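Local coordinates for tryptophan--tRNA ligase (Campylobacter jejuni subsp. jejuni, PDB 3TZL), which probably charges tRNA(Trp) with tryptophan at the expense of ATP, as a homodimeric class I aminoacyl-tRNA synthetase, at residues F67-I72 and R281-E286; S205-L210 and L272-F277; S96-M101 and A160-N165; A107-D112 and F125-L130. One frame throughout, in Å; residues are numbered along the deposited sequence.

Contact 1 (F67-I72 and R281-E286)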
loop_
_atom_site.group_PDB
_atom_site.type_symbol
_atom_site.label_atom_id
_atom_site.label_comp_id
_atom_site.label_asym_id
_atom_site.label_seq_id
_atom_site.Cartn_x
_atom_site.Cartn_y
_atom_site.Cartn_z
ATOM N N PHE B 67 18.393 10.615 16.834
ATOM C CA PHE B 67 17.347 11.374 17.515
ATOM C C PHE B 67 17.283 11.019 18.999
ATOM O O PHE B 67 17.075 11.879 19.858
ATOM C CB PHE B 67 15.999 11.239 16.804
ATOM C CG PHE B 67 15.941 11.970 15.479
ATOM C CD1 PHE B 67 15.834 13.347 15.436
ATOM C CD2 PHE B 67 15.988 11.277 14.284
ATOM C CE1 PHE B 67 15.783 14.024 14.214
ATOM C CE2 PHE B 67 15.954 11.936 13.065
ATOM C CZ PHE B 67 15.845 13.314 13.030
ATOM N N LEU B 68 17.480 9.746 19.304
ATOM C CA LEU B 68 17.580 9.330 20.690
ATOM C C LEU B 68 18.746 10.039 21.365
ATOM O O LEU B 68 18.595 10.594 22.460
ATOM C CB LEU B 68 17.733 7.814 20.773
ATOM C CG LEU B 68 16.448 7.080 20.408
ATOM C CD1 LEU B 68 16.705 5.597 20.311
ATOM C CD2 LEU B 68 15.380 7.364 21.439
ATOM N N SER B 69 19.902 10.051 20.699
ATOM C CA SER B 69 21.100 10.689 21.261
ATOM C C SER B 69 20.936 12.174 21.561
ATOM O O SER B 69 21.514 12.684 22.516
ATOM C CB SER B 69 22.287 10.506 20.326
ATOM O OG SER B 69 22.596 9.140 20.279
ATOM N N LEU B 70 20.153 12.860 20.736
ATOM C CA LEU B 70 19.995 14.302 20.855
ATOM C C LEU B 70 18.824 14.693 21.772
ATOM O O LEU B 70 18.623 15.871 22.047
ATOM C CB LEU B 70 19.865 14.933 19.469
ATOM C CG LEU B 70 21.149 14.837 18.636
ATOM C CD1 LEU B 70 20.846 14.953 17.144
ATOM C CD2 LEU B 70 22.107 15.942 19.049
ATOM N N GLY B 71 18.056 13.716 22.249
ATOM C CA GLY B 71 17.101 14.007 23.310
ATOM C C GLY B 71 15.709 13.401 23.252
ATOM O O GLY B 71 14.901 13.590 24.167
ATOM N N ILE B 72 15.396 12.681 22.188
ATOM C CA ILE B 72 14.079 12.073 22.154
ATOM C C ILE B 72 13.942 11.091 23.302
ATOM O O ILE B 72 14.779 10.204 23.494
ATOM C CB ILE B 72 13.774 11.402 20.824
ATOM C CG1 ILE B 72 13.506 12.474 19.772
ATOM C CG2 ILE B 72 12.569 10.495 20.972
ATOM C CD1 ILE B 72 12.982 11.899 18.456
ATOM N N ARG B 281 27.305 12.077 21.099
ATOM C CA ARG B 281 28.149 11.267 20.220
ATOM C C ARG B 281 28.470 9.900 20.825
ATOM O O ARG B 281 28.430 8.885 20.131
ATOM C CB ARG B 281 29.462 11.985 19.930
ATOM C CG ARG B 281 29.331 13.229 19.112
ATOM C CD ARG B 281 30.705 13.834 18.878
ATOM N NE ARG B 281 30.661 14.876 17.869
ATOM C CZ ARG B 281 31.649 15.734 17.645
ATOM N NH1 ARG B 281 31.529 16.652 16.692
ATOM N NH2 ARG B 281 32.755 15.671 18.380
ATOM N N GLU B 282 28.792 9.873 22.117
ATOM C CA GLU B 282 29.093 8.613 22.790
ATOM C C GLU B 282 27.875 7.711 22.833
ATOM O O GLU B 282 27.976 6.497 22.640
ATOM C CB GLU B 282 29.588 8.856 24.221
ATOM C CG GLU B 282 30.927 9.542 24.309
ATOM C CD GLU B 282 31.279 9.968 25.743
ATOM O OE1 GLU B 282 30.519 9.630 26.686
ATOM O OE2 GLU B 282 32.319 10.646 25.918
ATOM N N LYS B 283 26.717 8.309 23.099
ATOM C CA LYS B 283 25.468 7.559 23.118
ATOM C C LYS B 283 25.109 7.038 21.707
ATOM O O LYS B 283 24.672 5.881 21.532
ATOM C CB LYS B 283 24.352 8.436 23.672
ATOM C CG LYS B 283 23.005 7.750 23.730
ATOM C CD LYS B 283 22.011 8.646 24.446
ATOM C CE LYS B 283 20.586 8.139 24.321
ATOM N NZ LYS B 283 19.660 9.068 25.037
ATOM N N TYR B 284 25.301 7.902 20.713
ATOM C CA TYR B 284 25.064 7.564 19.319
ATOM C C TYR B 284 25.873 6.338 18.899
ATOM O O TYR B 284 25.313 5.339 18.429
ATOM C CB TYR B 284 25.416 8.774 18.463
ATOM C CG TYR B 284 25.321 8.589 16.959
ATOM C CD1 TYR B 284 24.096 8.647 16.296
ATOM C CD2 TYR B 284 26.469 8.439 16.195
ATOM C CE1 TYR B 284 24.022 8.518 14.896
ATOM C CE2 TYR B 284 26.410 8.304 14.812
ATOM C CZ TYR B 284 25.191 8.350 14.171
ATOM O OH TYR B 284 25.172 8.215 12.806
ATOM N N ASN B 285 27.183 6.416 19.094
ATOM C CA ASN B 285 28.084 5.312 18.795
ATOM C C ASN B 285 27.765 4.025 19.539
ATOM O O ASN B 285 27.828 2.944 18.953
ATOM C CB ASN B 285 29.531 5.734 19.049
ATOM C CG ASN B 285 30.003 6.769 18.046
ATOM O OD1 ASN B 285 29.837 6.592 16.833
ATOM N ND2 ASN B 285 30.565 7.868 18.540
ATOM N N GLU B 286 27.429 4.140 20.821
ATOM C CA GLU B 286 26.999 2.987 21.611
ATOM C C GLU B 286 25.764 2.298 21.011
ATOM O O GLU B 286 25.716 1.076 20.908
ATOM C CB GLU B 286 26.746 3.396 23.073
ATOM C CG GLU B 286 26.096 2.326 23.963
ATOM C CD GLU B 286 24.569 2.485 24.100
ATOM O OE1 GLU B 286 24.086 3.638 24.215
ATOM O OE2 GLU B 286 23.850 1.453 24.098
#
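Ser69 and Tyr284 are the nearest residues of the two segments, their CA atoms 5.4 Å apart. The short Ser69 side chain lies directly against the backbone and CB of Tyr284. Its OG lies 3.4 Å from Tyr284 CB and close to the ring plane at the edge of the tyrosine. The hydroxyl is turned back along its own helix, where it is hydrogen-bonded to Ala65 O; Tyr284 N sits nearby at too poor an angle to bond.

Beside this pair, Lys283 runs across as an extended arm. With CG anti to the backbone N (chi1 180°) and every later torsion near 180°, its aliphatic part passes Ser69 and NZ donates to Leu68 O at 3.2 Å. The ammonium stands above the carbonyl plane, at a C=O...N angle of 117°. Gly71 N reaches the same oxygen from the opposite face, so Leu68 O is gripped twice.

Further out, Phe204 stacks on the Tyr284 ring, and Leu294 and Ile297 of helix 291-320 touch Leu68. Lys283 thus ties helix 278-289 to the C-terminal end of helix 53-70, where the positive phi of Gly71 closes a Schellman motif.

Contact 2 (S205-L210 and L272-F277)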
loop_
_atom_site.group_PDB
_atom_site.type_symbol
_atom_site.label_atom_id
_atom_site.label_comp_id
_atom_site.label_asym_id
_atom_site.label_seq_id
_atom_site.Cartn_x
_atom_site.Cartn_y
_atom_site.Cartn_z
ATOM N N SER B 205 30.440 13.612 13.535
ATOM C CA SER B 205 31.629 13.379 12.739
ATOM C C SER B 205 32.780 13.042 13.663
ATOM O O SER B 205 32.639 13.080 14.882
ATOM C CB SER B 205 31.952 14.628 11.925
ATOM O OG SER B 205 32.012 15.775 12.761
ATOM N N SER B 206 33.921 12.694 13.086
ATOM C CA SER B 206 35.125 12.515 13.873
ATOM C C SER B 206 35.644 13.889 14.213
ATOM O O SER B 206 35.315 14.856 13.525
ATOM C CB SER B 206 36.185 11.783 13.057
ATOM O OG SER B 206 36.547 12.534 11.909
ATOM N N GLU B 207 36.467 13.972 15.254
ATOM C CA GLU B 207 37.122 15.219 15.618
ATOM C C GLU B 207 37.935 15.799 14.472
ATOM O O GLU B 207 38.066 17.018 14.358
ATOM C CB GLU B 207 38.015 15.021 16.831
ATOM C CG GLU B 207 37.242 14.762 18.110
ATOM C CD GLU B 207 38.113 14.882 19.337
ATOM O OE1 GLU B 207 39.224 15.444 19.211
ATOM O OE2 GLU B 207 37.695 14.412 20.422
ATOM N N LYS B 208 38.466 14.925 13.621
ATOM C CA LYS B 208 39.230 15.346 12.452
ATOM C C LYS B 208 38.336 16.068 11.450
ATOM O O LYS B 208 38.711 17.094 10.883
ATOM C CB LYS B 208 39.895 14.139 11.776
ATOM C CG LYS B 208 40.846 14.512 10.633
ATOM C CD LYS B 208 41.257 13.301 9.796
ATOM C CE LYS B 208 40.052 12.674 9.099
ATOM N NZ LYS B 208 39.346 13.630 8.189
ATOM N N THR B 209 37.148 15.521 11.232
ATOM C CA THR B 209 36.198 16.104 10.296
ATOM C C THR B 209 35.627 17.431 10.805
ATOM O O THR B 209 35.401 18.364 10.031
ATOM C CB THR B 209 35.068 15.111 9.995
ATOM O OG1 THR B 209 35.626 13.930 9.404
ATOM C CG2 THR B 209 34.067 15.717 9.050
ATOM N N LEU B 210 35.409 17.516 12.113
ATOM C CA LEU B 210 34.960 18.759 12.740
ATOM C C LEU B 210 36.041 19.850 12.642
ATOM O O LEU B 210 35.757 20.992 12.260
ATOM C CB LEU B 210 34.568 18.506 14.205
ATOM C CG LEU B 210 34.162 19.762 14.980
ATOM C CD1 LEU B 210 32.897 20.373 14.371
ATOM C CD2 LEU B 210 33.996 19.494 16.479
ATOM N N LEU B 272 34.388 23.939 22.206
ATOM C CA LEU B 272 32.966 24.137 22.496
ATOM C C LEU B 272 32.094 23.061 21.857
ATOM O O LEU B 272 31.263 22.449 22.526
ATOM C CB LEU B 272 32.497 25.501 21.993
ATOM C CG LEU B 272 32.826 26.682 22.894
ATOM C CD1 LEU B 272 32.263 27.967 22.296
ATOM C CD2 LEU B 272 32.270 26.419 24.297
ATOM N N VAL B 273 32.277 22.845 20.557
ATOM C CA VAL B 273 31.454 21.874 19.849
ATOM C C VAL B 273 31.697 20.445 20.355
ATOM O O VAL B 273 30.749 19.705 20.605
ATOM C CB VAL B 273 31.624 21.981 18.317
ATOM C CG1 VAL B 273 30.836 20.873 17.590
ATOM C CG2 VAL B 273 31.171 23.372 17.835
ATOM N N ASN B 274 32.961 20.067 20.536
ATOM C CA ASN B 274 33.269 18.725 21.005
ATOM C C ASN B 274 32.720 18.421 22.390
ATOM O O ASN B 274 32.309 17.291 22.665
ATOM C CB ASN B 274 34.779 18.453 20.963
ATOM C CG ASN B 274 35.266 18.105 19.565
ATOM O OD1 ASN B 274 34.577 17.408 18.819
ATOM N ND2 ASN B 274 36.455 18.599 19.198
ATOM N N ALA B 275 32.713 19.428 23.256
ATOM C CA ALA B 275 32.271 19.236 24.631
ATOM C C ALA B 275 30.751 19.205 24.693
ATOM O O ALA B 275 30.174 18.418 25.433
ATOM C CB ALA B 275 32.833 20.334 25.547
ATOM N N TYR B 276 30.116 20.059 23.899
ATOM C CA TYR B 276 28.669 20.175 23.880
ATOM C C TYR B 276 28.003 18.888 23.356
ATOM O O TYR B 276 26.928 18.503 23.814
ATOM C CB TYR B 276 28.267 21.380 23.031
ATOM C CG TYR B 276 26.789 21.704 23.039
ATOM C CD1 TYR B 276 25.909 21.048 22.187
ATOM C CD2 TYR B 276 26.278 22.688 23.878
ATOM C CE1 TYR B 276 24.552 21.346 22.182
ATOM C CE2 TYR B 276 24.918 23.000 23.885
ATOM C CZ TYR B 276 24.064 22.327 23.034
ATOM O OH TYR B 276 22.722 22.627 23.031
ATOM N N PHE B 277 28.642 18.225 22.401
ATOM C CA PHE B 277 28.032 17.043 21.792
ATOM C C PHE B 277 28.655 15.740 22.261
ATOM O O PHE B 277 28.290 14.660 21.789
ATOM C CB PHE B 277 28.068 17.137 20.273
ATOM C CG PHE B 277 27.030 18.075 19.710
ATOM C CD1 PHE B 277 25.669 17.829 19.908
ATOM C CD2 PHE B 277 27.405 19.189 18.992
ATOM C CE1 PHE B 277 24.704 18.680 19.394
ATOM C CE2 PHE B 277 26.445 20.056 18.466
ATOM C CZ PHE B 277 25.091 19.796 18.666
HETATM O O HOH W 1 37.449 19.033 16.363
#
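Leu210 is wedged against Val273 and Asn274, joining the first turn of helix 207-215 to the last turns of helix 262-276 in the largely helical region that follows the KMSKS motif. Its CG stands anti to the backbone N (chi1 177°), which carries the two methyls across to the other helix. CD2 meets Val273 CG1 at 3.6 Å, and CD1 touches the same valine methyl slightly farther off.

CD2 also comes within 3.2 Å of Asn274 OD1, a snug fit, as the leucine and asparagine side chains lie alongside one another, running in opposite senses. With chi1 at -80°, Asn274 keeps its CG beside its own backbone N and sets the amide against both Leu210 and Glu207. The amide oxygen is probably hydrogen-bonded to Arg281 NH2 of the following helix, whose guanidinium group also packs on Leu210. Beyond CG the Glu207 chain is extended; CG itself lies 3.8 Å from Asn274 OD1, and the carboxylate plane is tilted 34° from the amide.

At the start of helix 207-215, Ser206 occupies the N-cap, its OG hydrogen-bonded to Thr209 OG1. The other end of the Asn274 amide works through solvent: a water accepts from ND2 at 3.0 Å and donates to Glu207 O at 2.9 Å.

Contact 3 (S96-M101 and A160-N165)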
loop_
_atom_site.group_PDB
_atom_site.type_symbol
_atom_site.label_atom_id
_atom_site.label_comp_id
_atom_site.label_asym_id
_atom_site.label_seq_id
_atom_site.Cartn_x
_atom_site.Cartn_y
_atom_site.Cartn_z
ATOM N N SER B 96 -6.958 4.921 -0.110
ATOM C CA SER B 96 -6.856 5.144 -1.548
ATOM C C SER B 96 -8.232 5.131 -2.194
ATOM O O SER B 96 -8.450 5.780 -3.210
ATOM C CB SER B 96 -5.961 4.105 -2.204
ATOM O OG SER B 96 -4.607 4.345 -1.874
ATOM N N GLN B 97 -9.157 4.390 -1.597
ATOM C CA GLN B 97 -10.502 4.278 -2.136
ATOM C C GLN B 97 -11.266 5.570 -1.938
ATOM O O GLN B 97 -12.271 5.809 -2.601
ATOM C CB GLN B 97 -11.243 3.103 -1.485
ATOM C CG GLN B 97 -10.380 1.830 -1.330
ATOM C CD GLN B 97 -9.641 1.441 -2.605
ATOM O OE1 GLN B 97 -10.107 1.691 -3.722
ATOM N NE2 GLN B 97 -8.472 0.841 -2.440
ATOM N N PHE B 98 -10.777 6.404 -1.023
ATOM C CA PHE B 98 -11.405 7.678 -0.726
ATOM C C PHE B 98 -10.581 8.846 -1.231
ATOM O O PHE B 98 -10.825 9.988 -0.866
ATOM C CB PHE B 98 -11.601 7.831 0.780
ATOM C CG PHE B 98 -12.540 6.827 1.378
ATOM C CD1 PHE B 98 -13.910 7.096 1.469
ATOM C CD2 PHE B 98 -12.053 5.635 1.893
ATOM C CE1 PHE B 98 -14.776 6.181 2.045
ATOM C CE2 PHE B 98 -12.911 4.712 2.484
ATOM C CZ PHE B 98 -14.276 4.986 2.556
ATOM N N THR B 99 -9.592 8.571 -2.065
ATOM C CA THR B 99 -8.736 9.636 -2.570
ATOM C C THR B 99 -9.013 9.886 -4.057
ATOM O O THR B 99 -8.690 9.044 -4.884
ATOM C CB THR B 99 -7.249 9.259 -2.377
ATOM O OG1 THR B 99 -7.004 8.984 -0.992
ATOM C CG2 THR B 99 -6.319 10.403 -2.848
ATOM N N PRO B 100 -9.622 11.031 -4.404
ATOM C CA PRO B 100 -9.791 11.306 -5.840
ATOM C C PRO B 100 -8.440 11.587 -6.490
ATOM O O PRO B 100 -7.593 12.232 -5.871
ATOM C CB PRO B 100 -10.652 12.591 -5.879
ATOM C CG PRO B 100 -11.122 12.822 -4.439
ATOM C CD PRO B 100 -10.095 12.145 -3.556
HETATM N N MSE B 101 -8.265 11.123 -7.722
HETATM C CA MSE B 101 -7.034 11.314 -8.481
HETATM C C MSE B 101 -6.540 12.762 -8.535
HETATM O O MSE B 101 -5.345 13.007 -8.376
HETATM C CB MSE B 101 -7.197 10.769 -9.904
HETATM C CG MSE B 101 -7.125 9.256 -9.983
HETATM SE SE MSE B 101 -5.383 8.505 -9.442
HETATM C CE MSE B 101 -4.433 8.879 -11.099
ATOM N N ALA B 160 -9.755 12.389 5.149
ATOM C CA ALA B 160 -10.441 12.130 6.410
ATOM C C ALA B 160 -11.899 12.574 6.334
ATOM O O ALA B 160 -12.807 11.858 6.774
ATOM C CB ALA B 160 -9.733 12.848 7.551
ATOM N N LEU B 161 -12.111 13.766 5.784
ATOM C CA LEU B 161 -13.454 14.299 5.615
ATOM C C LEU B 161 -14.313 13.395 4.734
ATOM O O LEU B 161 -15.472 13.134 5.051
ATOM C CB LEU B 161 -13.398 15.715 5.054
ATOM C CG LEU B 161 -13.206 16.811 6.104
ATOM C CD1 LEU B 161 -12.720 18.110 5.461
ATOM C CD2 LEU B 161 -14.524 17.032 6.859
ATOM N N LYS B 162 -13.741 12.912 3.636
ATOM C CA LYS B 162 -14.450 11.979 2.770
ATOM C C LYS B 162 -14.808 10.700 3.520
ATOM O O LYS B 162 -15.942 10.224 3.440
ATOM C CB LYS B 162 -13.631 11.662 1.520
ATOM C CG LYS B 162 -14.481 11.146 0.356
ATOM C CD LYS B 162 -13.738 11.268 -0.981
ATOM C CE LYS B 162 -14.445 10.535 -2.127
ATOM N NZ LYS B 162 -15.804 11.059 -2.372
ATOM N N VAL B 163 -13.850 10.159 4.273
ATOM C CA VAL B 163 -14.080 8.920 5.005
ATOM C C VAL B 163 -15.178 9.105 6.053
ATOM O O VAL B 163 -16.100 8.289 6.149
ATOM C CB VAL B 163 -12.787 8.385 5.657
ATOM C CG1 VAL B 163 -13.105 7.257 6.610
ATOM C CG2 VAL B 163 -11.778 7.914 4.587
ATOM N N ASN B 164 -15.080 10.197 6.812
ATOM C CA ASN B 164 -16.042 10.510 7.853
ATOM C C ASN B 164 -17.431 10.737 7.274
ATOM O O ASN B 164 -18.434 10.435 7.914
ATOM C CB ASN B 164 -15.630 11.774 8.640
ATOM C CG ASN B 164 -14.425 11.549 9.557
ATOM O OD1 ASN B 164 -13.961 10.428 9.744
ATOM N ND2 ASN B 164 -13.925 12.632 10.138
ATOM N N ASN B 165 -17.486 11.296 6.071
ATOM C CA ASN B 165 -18.768 11.514 5.406
ATOM C C ASN B 165 -19.456 10.196 5.079
ATOM O O ASN B 165 -20.676 10.110 5.059
ATOM C CB ASN B 165 -18.592 12.327 4.126
ATOM C CG ASN B 165 -18.848 13.794 4.335
ATOM O OD1 ASN B 165 -19.644 14.182 5.194
ATOM N ND2 ASN B 165 -18.177 14.629 3.547
#
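Phe98 presents one face of its ring to Val163, and this is the tight half of the contact. Val163 CG2 sits 3.7 Å from the ring centroid and only 21° off the ring normal, a clear CH-pi contact. The methyl is displaced toward the rim on the CG side: Phe98 CG and CD2 are each 3.5 Å from it. The valine branch comes in nearly perpendicular to the phenylalanine side chain. Phe98 has CG beside its own backbone N (chi1 -64°), which directs the ring at the helix, while the Trp167 ring meets it edge-to-face.

Lys162 makes the solvent side, touching closely at one point, where its CD lies 3.2 Å from Phe98 O. Its other atoms stay farther off, with CG 4.2 Å from ring atom CD1 of Phe98. The side chain is exposed, and only at chi4 (60°) does it bend.

The loop turns tightly through a type I beta turn from Ser96 to Thr99, linking helix 87-96 to helix 101-105. Helix 150-167 packs against it through Val163 and Lys162, with Ile159 on Thr99; helix 122-137 touches Ser96 and Thr99 through Val129, and His122 of the second subunit bonds Ser96 OG at the dimer interface.

Contact 4 (A107-D112 and F125-L130)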
loop_
_atom_site.group_PDB
_atom_site.type_symbol
_atom_site.label_atom_id
_atom_site.label_comp_id
_atom_site.label_asym_id
_atom_site.label_seq_id
_atom_site.Cartn_x
_atom_site.Cartn_y
_atom_site.Cartn_z
ATOM N N ALA B 107 -0.649 17.592 -6.381
ATOM C CA ALA B 107 0.421 17.639 -5.388
ATOM C C ALA B 107 1.694 18.169 -6.046
ATOM O O ALA B 107 2.119 17.676 -7.096
ATOM C CB ALA B 107 0.659 16.252 -4.797
ATOM N N HIS B 108 2.281 19.196 -5.447
ATOM C CA HIS B 108 3.441 19.841 -6.036
ATOM C C HIS B 108 4.610 18.876 -6.151
ATOM O O HIS B 108 5.348 18.903 -7.130
ATOM C CB HIS B 108 3.827 21.079 -5.231
ATOM C CG HIS B 108 2.890 22.228 -5.425
ATOM N ND1 HIS B 108 2.737 22.869 -6.639
ATOM C CD2 HIS B 108 2.050 22.850 -4.563
ATOM C CE1 HIS B 108 1.846 23.836 -6.514
ATOM N NE2 HIS B 108 1.413 23.846 -5.265
ATOM N N SER B 109 4.752 17.996 -5.178
ATOM C CA SER B 109 5.827 17.026 -5.196
ATOM C C SER B 109 5.789 16.152 -6.446
ATOM O O SER B 109 6.807 15.740 -6.935
ATOM C CB SER B 109 5.835 16.176 -3.920
ATOM O OG SER B 109 4.533 15.799 -3.496
ATOM N N TYR B 110 4.608 15.895 -6.971
ATOM C CA TYR B 110 4.464 15.133 -8.212
ATOM C C TYR B 110 4.501 16.055 -9.432
ATOM O O TYR B 110 5.184 15.763 -10.414
ATOM C CB TYR B 110 3.174 14.307 -8.197
ATOM C CG TYR B 110 2.787 13.708 -9.537
ATOM C CD1 TYR B 110 3.372 12.532 -9.989
ATOM C CD2 TYR B 110 1.817 14.308 -10.337
ATOM C CE1 TYR B 110 3.023 11.976 -11.208
ATOM C CE2 TYR B 110 1.449 13.750 -11.564
ATOM C CZ TYR B 110 2.061 12.583 -11.991
ATOM O OH TYR B 110 1.712 12.018 -13.207
ATOM N N LYS B 111 3.776 17.170 -9.366
ATOM C CA LYS B 111 3.793 18.142 -10.461
ATOM C C LYS B 111 5.195 18.669 -10.764
ATOM O O LYS B 111 5.579 18.758 -11.921
ATOM C CB LYS B 111 2.847 19.320 -10.192
ATOM C CG LYS B 111 1.379 18.986 -10.336
ATOM C CD LYS B 111 0.674 19.877 -11.357
ATOM C CE LYS B 111 0.583 21.322 -10.891
ATOM N NZ LYS B 111 -0.056 22.191 -11.924
ATOM N N ASP B 112 5.956 19.018 -9.734
ATOM C CA ASP B 112 7.291 19.579 -9.954
ATOM C C ASP B 112 8.229 18.607 -10.670
ATOM O O ASP B 112 9.073 19.023 -11.464
ATOM C CB ASP B 112 7.922 20.044 -8.640
ATOM C CG ASP B 112 7.135 21.163 -7.979
ATOM O OD1 ASP B 112 6.250 21.749 -8.647
ATOM O OD2 ASP B 112 7.409 21.457 -6.791
ATOM N N PHE B 125 3.912 9.375 -6.762
ATOM C CA PHE B 125 2.542 9.838 -6.928
ATOM C C PHE B 125 1.690 9.508 -5.701
ATOM O O PHE B 125 0.851 10.309 -5.272
ATOM C CB PHE B 125 1.951 9.150 -8.166
ATOM C CG PHE B 125 0.565 9.597 -8.524
ATOM C CD1 PHE B 125 0.355 10.814 -9.133
ATOM C CD2 PHE B 125 -0.528 8.775 -8.287
ATOM C CE1 PHE B 125 -0.931 11.226 -9.486
ATOM C CE2 PHE B 125 -1.804 9.176 -8.632
ATOM C CZ PHE B 125 -2.007 10.403 -9.232
ATOM N N SER B 126 1.920 8.330 -5.132
ATOM C CA SER B 126 1.057 7.786 -4.088
ATOM C C SER B 126 1.461 8.158 -2.666
ATOM O O SER B 126 0.674 7.996 -1.739
ATOM C CB SER B 126 1.015 6.268 -4.185
ATOM O OG SER B 126 0.634 5.855 -5.483
ATOM N N TYR B 127 2.678 8.641 -2.469
ATOM C CA TYR B 127 3.109 8.868 -1.091
ATOM C C TYR B 127 2.296 9.830 -0.216
ATOM O O TYR B 127 2.272 9.642 0.991
ATOM C CB TYR B 127 4.615 9.110 -0.985
ATOM C CG TYR B 127 5.062 10.543 -0.980
ATOM C CD1 TYR B 127 5.060 11.299 0.190
ATOM C CD2 TYR B 127 5.544 11.124 -2.134
ATOM C CE1 TYR B 127 5.503 12.619 0.184
ATOM C CE2 TYR B 127 5.982 12.436 -2.150
ATOM C CZ TYR B 127 5.962 13.176 -0.998
ATOM O OH TYR B 127 6.424 14.472 -1.055
ATOM N N PRO B 128 1.635 10.853 -0.807
ATOM C CA PRO B 128 0.719 11.639 0.033
ATOM C C PRO B 128 -0.390 10.810 0.672
ATOM O O PRO B 128 -0.869 11.200 1.736
ATOM C CB PRO B 128 0.094 12.626 -0.961
ATOM C CG PRO B 128 1.144 12.796 -2.016
ATOM C CD PRO B 128 1.780 11.449 -2.150
ATOM N N VAL B 129 -0.794 9.703 0.048
ATOM C CA VAL B 129 -1.804 8.839 0.656
ATOM C C VAL B 129 -1.217 8.058 1.841
ATOM O O VAL B 129 -1.873 7.890 2.871
ATOM C CB VAL B 129 -2.438 7.847 -0.365
ATOM C CG1 VAL B 129 -3.601 7.102 0.281
ATOM C CG2 VAL B 129 -2.937 8.585 -1.596
ATOM N N LEU B 130 0.023 7.589 1.698
ATOM C CA LEU B 130 0.639 6.822 2.765
ATOM C C LEU B 130 0.869 7.756 3.940
ATOM O O LEU B 130 0.608 7.406 5.101
ATOM C CB LEU B 130 1.955 6.187 2.304
ATOM C CG LEU B 130 2.771 5.483 3.410
ATOM C CD1 LEU B 130 1.959 4.421 4.155
ATOM C CD2 LEU B 130 4.006 4.872 2.803
#
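Tyr110 and Phe125 form a T-shaped pair that packs the start of helix 108-115 on helix 122-137, within the helical dimer-interface part of the class I catalytic domain. The edge of Phe125 points at the face of Tyr110, with centroids 4.8 Å apart and planes at 75°. Phe125 CD1 stands almost over the middle of the tyrosine ring, 3.6 Å from Tyr110 CE1. Both residues carry CG anti to the backbone N (chi1 168° and -176°), which brings the rings together where their CA atoms are 5.8 Å apart. Met101 of the second subunit also packs on Phe125, and Glu105 of that subunit on Tyr110.

One turn further along helix 122-137 the packing thins. Ala107, at the N-cap, brings CB to 4.5 Å from Pro128 CG. The proline lies at a kink: Pro128 N has no hydrogen to give, and Val129 N bonds back to Ser126 O, three residues earlier. Pro128 CD lies over one face of the Tyr127 ring, toward the rim.

Tyr127 reaches back toward the other helix, close to the bound tryptophan, and its ring meets that of His152. That histidine, through NE2, is hydrogen-bonded to Ser109 OG, while Ser109 CB lies 3.4 Å from Tyr127 OH.

The four contacts form two clusters on opposite sides of the chain's centre. Contacts 1 and 2 adjoin, their centres 14 Å apart: Arg281 of contact 1 reaches into contact 2, and Leu70 CD2 packs 3.8 Å from Phe277 CE1. Contacts 3 and 4, with centres 16 Å apart, meet where Met101 CE lies 3.4 Å from Phe125 CZ, and both touch the second subunit. Between the clusters, nearest atoms of contacts 1 and 4 are about 17 Å apart. The side chain of Tyr127 in contact 4 is about 4 Å from bound tryptophan and about 13 Å from ADP; that of Val273 in contact 2 is about 9 Å from the side chain of Met193, which lines the ADP pocket.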